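Local coordinates for shikimate dehydrogenase-like protein HI_0607 (Haemophilus influenzae, PDB 1NPY) that catalyses the NADP(+)-dependent oxidation of shikimate to 3-dehydroshikimate in vitro, with much lower activity than classical shikimate dehydrogenases, suggesting that its biological substrate may be another compound, at residues Y26-D29 / N34-Y37; G59-M64 / E248-Q253; N101-A106 / G128-A133; E245-E248 / R254-D257. All blocks are in the same frame, centred on the assembly; numbering follows the deposited sequence.

Contact 1. Residues Y26-D29 / N34-Y37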
loop_
_atom_site.group_PDB
_atom_site.type_symbol
_atom_site.label_atom_id
_atom_site.label_comp_id
_atom_site.label_asym_id
_atom_site.label_seq_id
_atom_site.Cartn_x
_atom_site.Cartn_y
_atom_site.Cartn_z
ATOM N N TYR A 26 -1.262 -19.946 -2.702
ATOM C CA TYR A 26 -2.648 -20.395 -2.645
ATOM C C TYR A 26 -3.410 -20.105 -3.934
ATOM O O TYR A 26 -4.107 -20.979 -4.472
ATOM C CB TYR A 26 -3.336 -19.735 -1.462
ATOM C CG TYR A 26 -4.771 -20.165 -1.232
ATOM C CD1 TYR A 26 -5.086 -21.301 -0.497
ATOM C CD2 TYR A 26 -5.811 -19.409 -1.750
ATOM C CE1 TYR A 26 -6.422 -21.683 -0.278
ATOM C CE2 TYR A 26 -7.139 -19.777 -1.536
ATOM C CZ TYR A 26 -7.431 -20.905 -0.802
ATOM O OH TYR A 26 -8.763 -21.246 -0.598
ATOM N N LEU A 27 -3.280 -18.869 -4.406
ATOM C CA LEU A 27 -3.966 -18.495 -5.643
ATOM C C LEU A 27 -3.417 -19.221 -6.859
ATOM O O LEU A 27 -4.212 -19.577 -7.735
ATOM C CB LEU A 27 -3.934 -16.981 -5.841
ATOM C CG LEU A 27 -4.755 -16.176 -4.831
ATOM C CD1 LEU A 27 -4.413 -14.701 -4.815
ATOM C CD2 LEU A 27 -6.244 -16.425 -5.052
ATOM N N TYR A 28 -2.109 -19.448 -6.986
ATOM C CA TYR A 28 -1.622 -20.247 -8.116
ATOM C C TYR A 28 -2.271 -21.615 -8.165
ATOM O O TYR A 28 -2.672 -22.087 -9.213
ATOM C CB TYR A 28 -0.106 -20.467 -8.107
ATOM C CG TYR A 28 0.707 -19.199 -8.074
ATOM C CD1 TYR A 28 0.386 -18.075 -8.819
ATOM C CD2 TYR A 28 1.885 -19.157 -7.344
ATOM C CE1 TYR A 28 1.187 -16.933 -8.782
ATOM C CE2 TYR A 28 2.709 -18.041 -7.344
ATOM C CZ TYR A 28 2.355 -16.914 -8.036
ATOM O OH TYR A 28 3.120 -15.769 -8.026
ATOM N N ASP A 29 -2.380 -22.242 -7.001
ATOM C CA ASP A 29 -3.010 -23.537 -6.915
ATOM C C ASP A 29 -4.467 -23.481 -7.383
ATOM O O ASP A 29 -4.879 -24.315 -8.201
ATOM C CB ASP A 29 -2.851 -24.066 -5.497
ATOM C CG ASP A 29 -3.530 -25.399 -5.340
ATOM O OD1 ASP A 29 -3.035 -26.350 -5.974
ATOM O OD2 ASP A 29 -4.562 -25.530 -4.656
ATOM N N ASN A 34 1.024 -22.402 -13.365
ATOM C CA ASN A 34 2.326 -23.022 -13.151
ATOM C C ASN A 34 3.374 -22.002 -12.726
ATOM O O ASN A 34 4.255 -21.603 -13.503
ATOM C CB ASN A 34 2.798 -23.715 -14.435
ATOM C CG ASN A 34 4.006 -24.605 -14.192
ATOM O OD1 ASN A 34 4.273 -25.000 -13.054
ATOM N ND2 ASN A 34 4.713 -24.956 -15.263
ATOM N N PHE A 35 3.193 -21.571 -11.482
ATOM C CA PHE A 35 3.920 -20.482 -10.835
ATOM C C PHE A 35 4.167 -20.940 -9.398
ATOM O O PHE A 35 3.358 -21.685 -8.828
ATOM C CB PHE A 35 3.079 -19.213 -10.741
ATOM C CG PHE A 35 3.114 -18.294 -11.940
ATOM C CD1 PHE A 35 2.537 -18.656 -13.151
ATOM C CD2 PHE A 35 3.645 -17.017 -11.826
ATOM C CE1 PHE A 35 2.544 -17.796 -14.228
ATOM C CE2 PHE A 35 3.651 -16.152 -12.879
ATOM C CZ PHE A 35 3.112 -16.545 -14.096
ATOM N N ILE A 36 5.273 -20.472 -8.823
ATOM C CA ILE A 36 5.561 -20.516 -7.389
ATOM C C ILE A 36 6.055 -19.161 -6.911
ATOM O O ILE A 36 6.576 -18.349 -7.690
ATOM C CB ILE A 36 6.607 -21.576 -7.030
ATOM C CG1 ILE A 36 7.898 -21.371 -7.822
ATOM C CG2 ILE A 36 6.027 -22.952 -7.206
ATOM C CD1 ILE A 36 9.117 -22.144 -7.296
ATOM N N TYR A 37 5.840 -18.875 -5.629
ATOM C CA TYR A 37 6.251 -17.616 -5.041
ATOM C C TYR A 37 7.141 -17.887 -3.820
ATOM O O TYR A 37 6.854 -18.801 -3.042
ATOM C CB TYR A 37 5.038 -16.842 -4.528
ATOM C CG TYR A 37 5.271 -15.373 -4.220
ATOM C CD1 TYR A 37 4.917 -14.390 -5.147
ATOM C CD2 TYR A 37 5.825 -14.941 -3.014
ATOM C CE1 TYR A 37 5.084 -13.047 -4.893
ATOM C CE2 TYR A 37 5.972 -13.590 -2.738
ATOM C CZ TYR A 37 5.576 -12.640 -3.671
ATOM O OH TYR A 37 5.680 -11.289 -3.455
#
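Tyr28 and Phe35 meet within a beta-alpha-beta unit of the substrate-binding domain, in which strand 7-12 leads through helix 19-31 into strand 35-40. Tyr28 is the one residue of the helical segment that crosses to the strand. Its CG stands anti to the carbonyl carbon (chi1 -56°), which swings the ring off the helix and along the strand backbone. Near the root, Tyr28 CB lies 3.7 Å from Phe35 O. One side of the ring then follows the main chain: Tyr28 CD2 comes within 3.3 Å of Phe35 O, and Tyr28 CE2 within 3.6 Å of Ile36 C. The other side meets a side chain, with Tyr28 CD1 3.5 Å from Phe35 CB and Tyr28 CE1 3.9 Å from Phe35 CD2. Between the two rows, Phe35 CB sits almost exactly over the Tyr28 ring centre, 3.3 Å from the centroid and 3° off the normal, a CH-pi contact. Past CB the Phe35 ring turns off, its plane oblique to that of Tyr28 at 36°. A tyrosine suits this place because its long flat group spans three successive strand residues. Beyond the pair, the Tyr28 ring also meets Phe247 of helix 235-251, and Tyr37 stacks on His24. At the tip, Tyr28 OH reaches the edge of the Tyr37 ring, 3.7 Å from Tyr37 CD1 and near that ring's plane.

Contact 2. Residues G59-M64 / E248-Q253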
loop_
_atom_site.group_PDB
_atom_site.type_symbol
_atom_site.label_atom_id
_atom_site.label_comp_id
_atom_site.label_asym_id
_atom_site.label_seq_id
_atom_site.Cartn_x
_atom_site.Cartn_y
_atom_site.Cartn_z
ATOM N N GLY A 59 8.446 -11.950 -11.656
ATOM C CA GLY A 59 7.821 -10.885 -10.893
ATOM C C GLY A 59 8.541 -10.747 -9.565
ATOM O O GLY A 59 8.960 -11.746 -9.004
ATOM N N CYS A 60 8.745 -9.518 -9.107
ATOM C CA CYS A 60 9.383 -9.309 -7.799
ATOM C C CYS A 60 8.763 -8.134 -7.032
ATOM O O CYS A 60 8.860 -6.973 -7.454
ATOM C CB CYS A 60 10.893 -9.098 -8.012
ATOM S SG CYS A 60 11.854 -8.917 -6.471
ATOM N N ALA A 61 8.212 -8.428 -5.867
ATOM C CA ALA A 61 7.771 -7.387 -4.951
ATOM C C ALA A 61 8.999 -6.802 -4.272
ATOM O O ALA A 61 9.997 -7.488 -4.059
ATOM C CB ALA A 61 6.754 -7.878 -3.931
ATOM N N VAL A 62 8.942 -5.510 -4.007
ATOM C CA VAL A 62 10.033 -4.773 -3.380
ATOM C C VAL A 62 9.508 -4.075 -2.133
ATOM O O VAL A 62 8.532 -3.321 -2.160
ATOM C CB VAL A 62 10.691 -3.781 -4.351
ATOM C CG1 VAL A 62 11.950 -3.174 -3.759
ATOM C CG2 VAL A 62 11.017 -4.469 -5.666
ATOM N N SER A 63 10.165 -4.371 -1.020
ATOM C CA SER A 63 9.877 -3.753 0.270
ATOM C C SER A 63 11.065 -2.954 0.789
ATOM O O SER A 63 12.139 -2.912 0.203
ATOM C CB SER A 63 9.501 -4.806 1.310
ATOM O OG SER A 63 8.224 -5.357 1.026
ATOM N N MET A 64 10.864 -2.300 1.927
ATOM C CA MET A 64 11.971 -1.626 2.601
ATOM C C MET A 64 13.125 -2.618 2.815
ATOM O O MET A 64 12.857 -3.777 3.130
ATOM C CB MET A 64 11.433 -1.049 3.925
ATOM C CG MET A 64 10.671 0.246 3.680
ATOM S SD MET A 64 10.463 1.277 5.159
ATOM C CE MET A 64 12.197 1.813 5.393
ATOM N N GLU A 248 -2.002 -9.913 -10.619
ATOM C CA GLU A 248 -2.555 -9.695 -11.951
ATOM C C GLU A 248 -1.462 -9.235 -12.924
ATOM O O GLU A 248 -1.412 -9.661 -14.074
ATOM C CB GLU A 248 -3.709 -8.690 -11.935
ATOM C CG GLU A 248 -4.429 -8.600 -13.276
ATOM C CD GLU A 248 -5.583 -7.613 -13.233
ATOM O OE1 GLU A 248 -6.086 -7.154 -14.288
ATOM O OE2 GLU A 248 -6.007 -7.302 -12.102
ATOM N N LEU A 249 -0.541 -8.408 -12.461
ATOM C CA LEU A 249 0.575 -8.011 -13.309
ATOM C C LEU A 249 1.432 -9.215 -13.712
ATOM O O LEU A 249 1.899 -9.324 -14.845
ATOM C CB LEU A 249 1.407 -6.947 -12.616
ATOM C CG LEU A 249 0.798 -5.552 -12.647
ATOM C CD1 LEU A 249 1.458 -4.636 -11.632
ATOM C CD2 LEU A 249 0.857 -4.902 -14.020
ATOM N N TYR A 250 1.680 -10.103 -12.764
ATOM C CA TYR A 250 2.597 -11.211 -13.047
ATOM C C TYR A 250 1.953 -12.291 -13.922
ATOM O O TYR A 250 2.637 -12.861 -14.770
ATOM C CB TYR A 250 3.090 -11.891 -11.779
ATOM C CG TYR A 250 3.732 -11.011 -10.716
ATOM C CD1 TYR A 250 4.384 -9.826 -11.017
ATOM C CD2 TYR A 250 3.695 -11.403 -9.395
ATOM C CE1 TYR A 250 4.940 -9.044 -10.008
ATOM C CE2 TYR A 250 4.229 -10.628 -8.374
ATOM C CZ TYR A 250 4.882 -9.459 -8.704
ATOM O OH TYR A 250 5.397 -8.693 -7.688
ATOM N N THR A 251 0.682 -12.614 -13.671
ATOM C CA THR A 251 0.046 -13.803 -14.253
ATOM C C THR A 251 -0.936 -13.511 -15.396
ATOM O O THR A 251 -1.408 -14.434 -16.059
ATOM C CB THR A 251 -0.802 -14.538 -13.238
ATOM O OG1 THR A 251 -1.881 -13.677 -12.835
ATOM C CG2 THR A 251 -0.016 -14.893 -11.978
ATOM N N HIS A 252 -1.343 -12.257 -15.499
ATOM C CA HIS A 252 -2.409 -11.807 -16.400
ATOM C C HIS A 252 -3.796 -12.345 -16.078
ATOM O O HIS A 252 -4.691 -12.367 -16.927
ATOM C CB HIS A 252 -2.074 -12.095 -17.864
ATOM C CG HIS A 252 -0.878 -11.333 -18.333
ATOM N ND1 HIS A 252 0.212 -11.941 -18.912
ATOM C CD2 HIS A 252 -0.566 -10.024 -18.203
ATOM C CE1 HIS A 252 1.117 -11.022 -19.186
ATOM N NE2 HIS A 252 0.676 -9.852 -18.762
ATOM N N GLN A 253 -4.001 -12.746 -14.832
ATOM C CA GLN A 253 -5.302 -13.126 -14.292
ATOM C C GLN A 253 -5.608 -12.378 -12.994
ATOM O O GLN A 253 -4.802 -12.379 -12.058
ATOM C CB GLN A 253 -5.367 -14.626 -14.010
ATOM C CG GLN A 253 -5.431 -15.482 -15.274
ATOM C CD GLN A 253 -5.632 -16.967 -15.006
ATOM O OE1 GLN A 253 -6.534 -17.334 -14.243
ATOM N NE2 GLN A 253 -4.877 -17.816 -15.708
#
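The mixed sheet of the substrate-binding domain is covered here by the last turn of helix 235-251, and the join is made by Tyr250 lying against Gly59 at the start of strand 59-62. The CG of Tyr250 is anti to its carbonyl carbon (chi1 -54°), and the ring runs from the helix onto the strand with one face toward the glycine. Gly59 CA stands 3.8 Å from the Tyr250 ring centroid, 22° off the normal, in a CH-pi contact displaced toward the rim; the ring atom nearest to Gly59 CA is Tyr250 CE1 at 3.5 Å. Having no side chain, the glycine can bring its CA into contact with the ring face. Further out the ring follows the strand: Tyr250 CZ is 3.9 Å from Cys60 N, and Tyr250 OH is 3.5 Å from Cys60 C. Tyr250 OH also lies 3.4 Å from Ala61 N, but the angle is too poor for a hydrogen bond. Ala61 CB, 4.1 Å from Tyr250 OH, is a small methyl that lets the end of the ring lie close to the strand. Just beyond the tyrosine the helix stops: His252 takes positive phi, and Thr251 OG1 accepts from Gln253 N in an ST turn (3.1 Å). Around the ring, Thr89 and Val91 of strand 89-93 and Cys9 of strand 7-12 continue the packing, placing Tyr250 across three adjacent strands, while Ala61 also touches Tyr37 of strand 35-40.

Contact 3. Residues N101-A106 / G128-A133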
loop_
_atom_site.group_PDB
_atom_site.type_symbol
_atom_site.label_atom_id
_atom_site.label_comp_id
_atom_site.label_asym_id
_atom_site.label_seq_id
_atom_site.Cartn_x
_atom_site.Cartn_y
_atom_site.Cartn_z
ATOM N N ASN A 101 3.986 0.847 -8.707
ATOM C CA ASN A 101 3.711 0.945 -7.283
ATOM C C ASN A 101 2.249 0.610 -7.027
ATOM O O ASN A 101 1.380 1.456 -7.182
ATOM C CB ASN A 101 4.135 2.269 -6.674
ATOM C CG ASN A 101 4.114 2.195 -5.166
ATOM O OD1 ASN A 101 3.075 1.879 -4.613
ATOM N ND2 ASN A 101 5.264 2.368 -4.520
ATOM N N THR A 102 2.006 -0.617 -6.579
ATOM C CA THR A 102 0.646 -1.077 -6.333
ATOM C C THR A 102 0.041 -0.583 -5.024
ATOM O O THR A 102 -1.170 -0.672 -4.856
ATOM C CB THR A 102 0.476 -2.590 -6.427
ATOM O OG1 THR A 102 1.315 -3.249 -5.475
ATOM C CG2 THR A 102 0.819 -3.127 -7.790
ATOM N N ASP A 103 0.834 -0.030 -4.113
ATOM C CA ASP A 103 0.228 0.696 -3.011
ATOM C C ASP A 103 -0.526 1.932 -3.515
ATOM O O ASP A 103 -1.674 2.157 -3.132
ATOM C CB ASP A 103 1.288 1.122 -2.013
ATOM C CG ASP A 103 1.777 -0.025 -1.163
ATOM O OD1 ASP A 103 1.018 -0.974 -0.834
ATOM O OD2 ASP A 103 2.937 0.036 -0.713
ATOM N N TYR A 104 0.119 2.717 -4.377
ATOM C CA TYR A 104 -0.524 3.841 -5.033
ATOM C C TYR A 104 -1.764 3.386 -5.813
ATOM O O TYR A 104 -2.845 3.965 -5.677
ATOM C CB TYR A 104 0.501 4.562 -5.923
ATOM C CG TYR A 104 -0.114 5.598 -6.830
ATOM C CD1 TYR A 104 -0.333 6.901 -6.382
ATOM C CD2 TYR A 104 -0.550 5.260 -8.115
ATOM C CE1 TYR A 104 -0.973 7.828 -7.191
ATOM C CE2 TYR A 104 -1.160 6.196 -8.927
ATOM C CZ TYR A 104 -1.358 7.478 -8.466
ATOM O OH TYR A 104 -1.992 8.385 -9.296
ATOM N N ILE A 105 -1.620 2.350 -6.636
ATOM C CA ILE A 105 -2.748 1.844 -7.418
ATOM C C ILE A 105 -3.892 1.444 -6.490
ATOM O O ILE A 105 -5.050 1.761 -6.770
ATOM C CB ILE A 105 -2.322 0.713 -8.367
ATOM C CG1 ILE A 105 -1.280 1.208 -9.372
ATOM C CG2 ILE A 105 -3.488 0.142 -9.166
ATOM C CD1 ILE A 105 -0.609 0.105 -10.138
ATOM N N ALA A 106 -3.590 0.714 -5.422
ATOM C CA ALA A 106 -4.622 0.263 -4.485
ATOM C C ALA A 106 -5.379 1.426 -3.862
ATOM O O ALA A 106 -6.603 1.351 -3.708
ATOM C CB ALA A 106 -4.026 -0.633 -3.386
ATOM N N GLY A 128 5.016 9.712 6.759
ATOM C CA GLY A 128 5.890 8.591 6.461
ATOM C C GLY A 128 5.049 7.404 6.062
ATOM O O GLY A 128 3.817 7.477 5.999
ATOM N N GLY A 129 5.736 6.292 5.817
ATOM C CA GLY A 129 5.093 5.057 5.419
ATOM C C GLY A 129 4.354 5.360 4.133
ATOM O O GLY A 129 4.881 5.769 3.107
ATOM N N MET A 130 3.053 5.150 4.220
ATOM C CA MET A 130 2.221 5.205 3.036
ATOM C C MET A 130 1.770 6.622 2.752
ATOM O O MET A 130 0.938 6.795 1.881
ATOM C CB MET A 130 1.018 4.323 3.354
ATOM C CG MET A 130 1.406 2.892 3.401
ATOM S SD MET A 130 1.102 2.428 1.698
ATOM C CE MET A 130 -0.476 1.834 1.954
ATOM N N ALA A 131 2.241 7.618 3.509
ATOM C CA ALA A 131 1.747 8.987 3.347
ATOM C C ALA A 131 1.841 9.475 1.914
ATOM O O ALA A 131 0.893 10.029 1.356
ATOM C CB ALA A 131 2.503 9.942 4.242
ATOM N N LYS A 132 3.013 9.285 1.313
ATOM C CA LYS A 132 3.208 9.810 -0.028
ATOM C C LYS A 132 2.241 9.171 -1.025
ATOM O O LYS A 132 1.578 9.876 -1.778
ATOM C CB LYS A 132 4.689 9.662 -0.395
ATOM C CG LYS A 132 5.210 10.606 -1.438
ATOM C CD LYS A 132 6.716 10.331 -1.594
ATOM C CE LYS A 132 7.330 11.156 -2.693
ATOM N NZ LYS A 132 8.789 10.860 -2.686
ATOM N N ALA A 133 2.071 7.853 -0.974
ATOM C CA ALA A 133 1.136 7.122 -1.823
ATOM C C ALA A 133 -0.297 7.598 -1.610
ATOM O O ALA A 133 -1.002 7.862 -2.568
ATOM C CB ALA A 133 1.201 5.636 -1.547
#
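Asp103 OD2 is approached by two groups: Met130 SD lies 3.9 Å from it, and Lys67 NZ, of the inferred proton donor/acceptor, forms a long, weak ion pair with it. Asp103, an inferred substrate-binding residue, sits in the first turn of helix 102-113. That turn is capped by Asn101, whose OD1 accepts from Tyr104 N over 3.1 Å, nearly straight at 167°. Asparagine serves well as an N-cap because its short side chain folds back onto the first helical turn, where main-chain N-H groups have no earlier carbonyl to bond; Asn101 ND2 is held in its turn by Ser86 O. The CG of Tyr104 is anti to its backbone N (chi1 170°), and the ring passes Ala133 O obliquely, Tyr104 CD1 lying 4.0 Å from that oxygen, while its hydroxyl bonds to Asn140 ND2 further along helix 131-140. Ala133 points its small CB toward the first segment, and the two backbones come close here, Tyr104 CA to Ala133 CA being 4.9 Å. Segment 128-133 is the glycine-rich turn and helix start of a Rossmann-type fold: a type II' turn from Gly128 to Ala131, closed by Ala131 N to Gly128 O (3.0 Å), with the positive phi that glycine tolerates at Gly129. Gly128, Gly129 and Met130 probably bind NADP(+), as in related dehydrogenases. Met130, bent at both chi2 and chi3, curls toward Asp103, and the two side chains cross at about a right angle. The sulfur packs against the side of the carboxylate in a van der Waals contact, Met130 SD being 3.8 Å from Asp103 CG.

Contact 4. Residues E245-E248 / R254-D257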
loop_
_atom_site.group_PDB
_atom_site.type_symbol
_atom_site.label_atom_id
_atom_site.label_comp_id
_atom_site.label_asym_id
_atom_site.label_seq_id
_atom_site.Cartn_x
_atom_site.Cartn_y
_atom_site.Cartn_z
ATOM N N GLU A 245 -3.076 -6.734 -7.218
ATOM C CA GLU A 245 -2.624 -5.999 -8.393
ATOM C C GLU A 245 -1.278 -6.562 -8.882
ATOM O O GLU A 245 -1.035 -6.684 -10.088
ATOM C CB GLU A 245 -2.541 -4.489 -8.142
ATOM C CG GLU A 245 -3.906 -3.861 -7.839
ATOM C CD GLU A 245 -4.763 -3.642 -9.064
ATOM O OE1 GLU A 245 -4.171 -3.376 -10.127
ATOM O OE2 GLU A 245 -6.014 -3.699 -8.958
ATOM N N GLN A 246 -0.391 -6.900 -7.954
ATOM C CA GLN A 246 0.843 -7.599 -8.312
ATOM C C GLN A 246 0.536 -8.930 -8.984
ATOM O O GLN A 246 1.099 -9.261 -10.028
ATOM C CB GLN A 246 1.752 -7.830 -7.109
ATOM C CG GLN A 246 2.239 -6.540 -6.502
ATOM C CD GLN A 246 2.976 -6.731 -5.201
ATOM O OE1 GLN A 246 2.628 -7.624 -4.423
ATOM N NE2 GLN A 246 3.987 -5.899 -4.951
ATOM N N PHE A 247 -0.382 -9.687 -8.391
ATOM C CA PHE A 247 -0.694 -11.010 -8.921
ATOM C C PHE A 247 -1.157 -10.910 -10.368
ATOM O O PHE A 247 -0.729 -11.687 -11.249
ATOM C CB PHE A 247 -1.755 -11.661 -8.047
ATOM C CG PHE A 247 -2.081 -13.057 -8.442
ATOM C CD1 PHE A 247 -1.541 -14.122 -7.733
ATOM C CD2 PHE A 247 -2.965 -13.333 -9.482
ATOM C CE1 PHE A 247 -1.823 -15.420 -8.070
ATOM C CE2 PHE A 247 -3.237 -14.660 -9.824
ATOM C CZ PHE A 247 -2.713 -15.691 -9.105
ATOM N N GLU A 248 -2.002 -9.913 -10.619
ATOM C CA GLU A 248 -2.555 -9.695 -11.951
ATOM C C GLU A 248 -1.462 -9.235 -12.924
ATOM O O GLU A 248 -1.412 -9.661 -14.074
ATOM C CB GLU A 248 -3.709 -8.690 -11.935
ATOM C CG GLU A 248 -4.429 -8.600 -13.276
ATOM C CD GLU A 248 -5.583 -7.613 -13.233
ATOM O OE1 GLU A 248 -6.086 -7.154 -14.288
ATOM O OE2 GLU A 248 -6.007 -7.302 -12.102
ATOM N N ARG A 254 -6.800 -11.807 -12.939
ATOM C CA ARG A 254 -7.358 -11.215 -11.726
ATOM C C ARG A 254 -8.188 -12.303 -11.058
ATOM O O ARG A 254 -9.185 -12.780 -11.628
ATOM C CB ARG A 254 -8.242 -10.013 -12.088
ATOM C CG ARG A 254 -8.861 -9.290 -10.903
ATOM C CD ARG A 254 -9.667 -8.068 -11.299
ATOM N NE ARG A 254 -8.891 -7.080 -12.062
ATOM C CZ ARG A 254 -9.351 -5.959 -12.623
ATOM N NH1 ARG A 254 -10.630 -5.619 -12.583
ATOM N NH2 ARG A 254 -8.532 -5.148 -13.283
ATOM N N PRO A 255 -7.830 -12.730 -9.851
ATOM C CA PRO A 255 -8.667 -13.720 -9.173
ATOM C C PRO A 255 -9.998 -13.092 -8.808
ATOM O O PRO A 255 -10.068 -11.879 -8.598
ATOM C CB PRO A 255 -7.865 -14.105 -7.925
ATOM C CG PRO A 255 -6.543 -13.557 -8.168
ATOM C CD PRO A 255 -6.667 -12.340 -9.035
ATOM N N SER A 256 -11.021 -13.930 -8.715
ATOM C CA SER A 256 -12.345 -13.523 -8.268
ATOM C C SER A 256 -12.301 -13.004 -6.844
ATOM O O SER A 256 -11.433 -13.380 -6.060
ATOM C CB SER A 256 -13.303 -14.716 -8.258
ATOM O OG SER A 256 -12.964 -15.661 -7.247
ATOM N N ASP A 257 -13.315 -12.213 -6.515
ATOM C CA ASP A 257 -13.453 -11.671 -5.169
ATOM C C ASP A 257 -13.554 -12.814 -4.169
ATOM O O ASP A 257 -12.996 -12.720 -3.075
ATOM C CB ASP A 257 -14.695 -10.786 -5.055
ATOM C CG ASP A 257 -14.614 -9.527 -5.888
ATOM O OD1 ASP A 257 -13.509 -9.001 -6.161
ATOM O OD2 ASP A 257 -15.685 -9.014 -6.254
#
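The turn that joins helix 235-251 to the C-terminal helix 257-268 is tied back to helix 235-251 by a salt bridge between Glu248 and Arg254. Both residues hold CG anti to the backbone N. The glutamate runs on extended, whereas the arginine bends at chi3 (-57°), so that NE faces the carboxylate. Arg254 NE donates to Glu248 OE2 over 2.9 Å, close to straight at 167°. The oxygen lies near the guanidinium plane, at its edge, but the N-H comes to it from above the plane of the carboxylate. With the two flat groups turned 59° apart, the second bond, from Arg254 NH2 to Glu248 OE1, is weak at 3.3 Å. An arginine can make both bonds since NE and NH2 present two donors along one edge, and its chain runs alongside the carboxylate, with Arg254 CB 3.5 Å from Glu248 OE2. A second acid, Glu245, keeps its OE2 5.2 Å from Arg254 NH2, not touching, though it would probably add to the favourable field. Ser256 then caps the next helix, its OG bonding to Leu259 N. On the buried side Phe247 and Pro255 supply the apolar half of the contact, beside Leu27 of helix 19-31. Proline offers a compact, rigid ring whose CG and CD methylenes are apolar, and it meets the phenyl group obliquely, Pro255 CG lying 3.8 Å from Phe247 CD2 and 3.9 Å from Phe247 CE2.

In the fold
Contacts 1, 2 and 4 cluster on one side of the chain's centre, their centres 10 to 12 Å apart. Contact 1 closes before contact 2 opens, and contact 4 begins on the stretch where contact 2 ends. Contacts 2 and 4 share helix 235-251, and contacts 1 and 2 reach the same mixed sheet, so this late helix returns to the early substrate-binding domain. Contact 3, 15 to 26 Å from the others between centres, is nested in the loop closed by contact 2 and touches contacts 2 and 4 through Thr102. It brings helix 102-113 against the parallel sheet whose glycine-rich turn probably binds NADP(+), consistent with a cleft where substrate and cofactor meet.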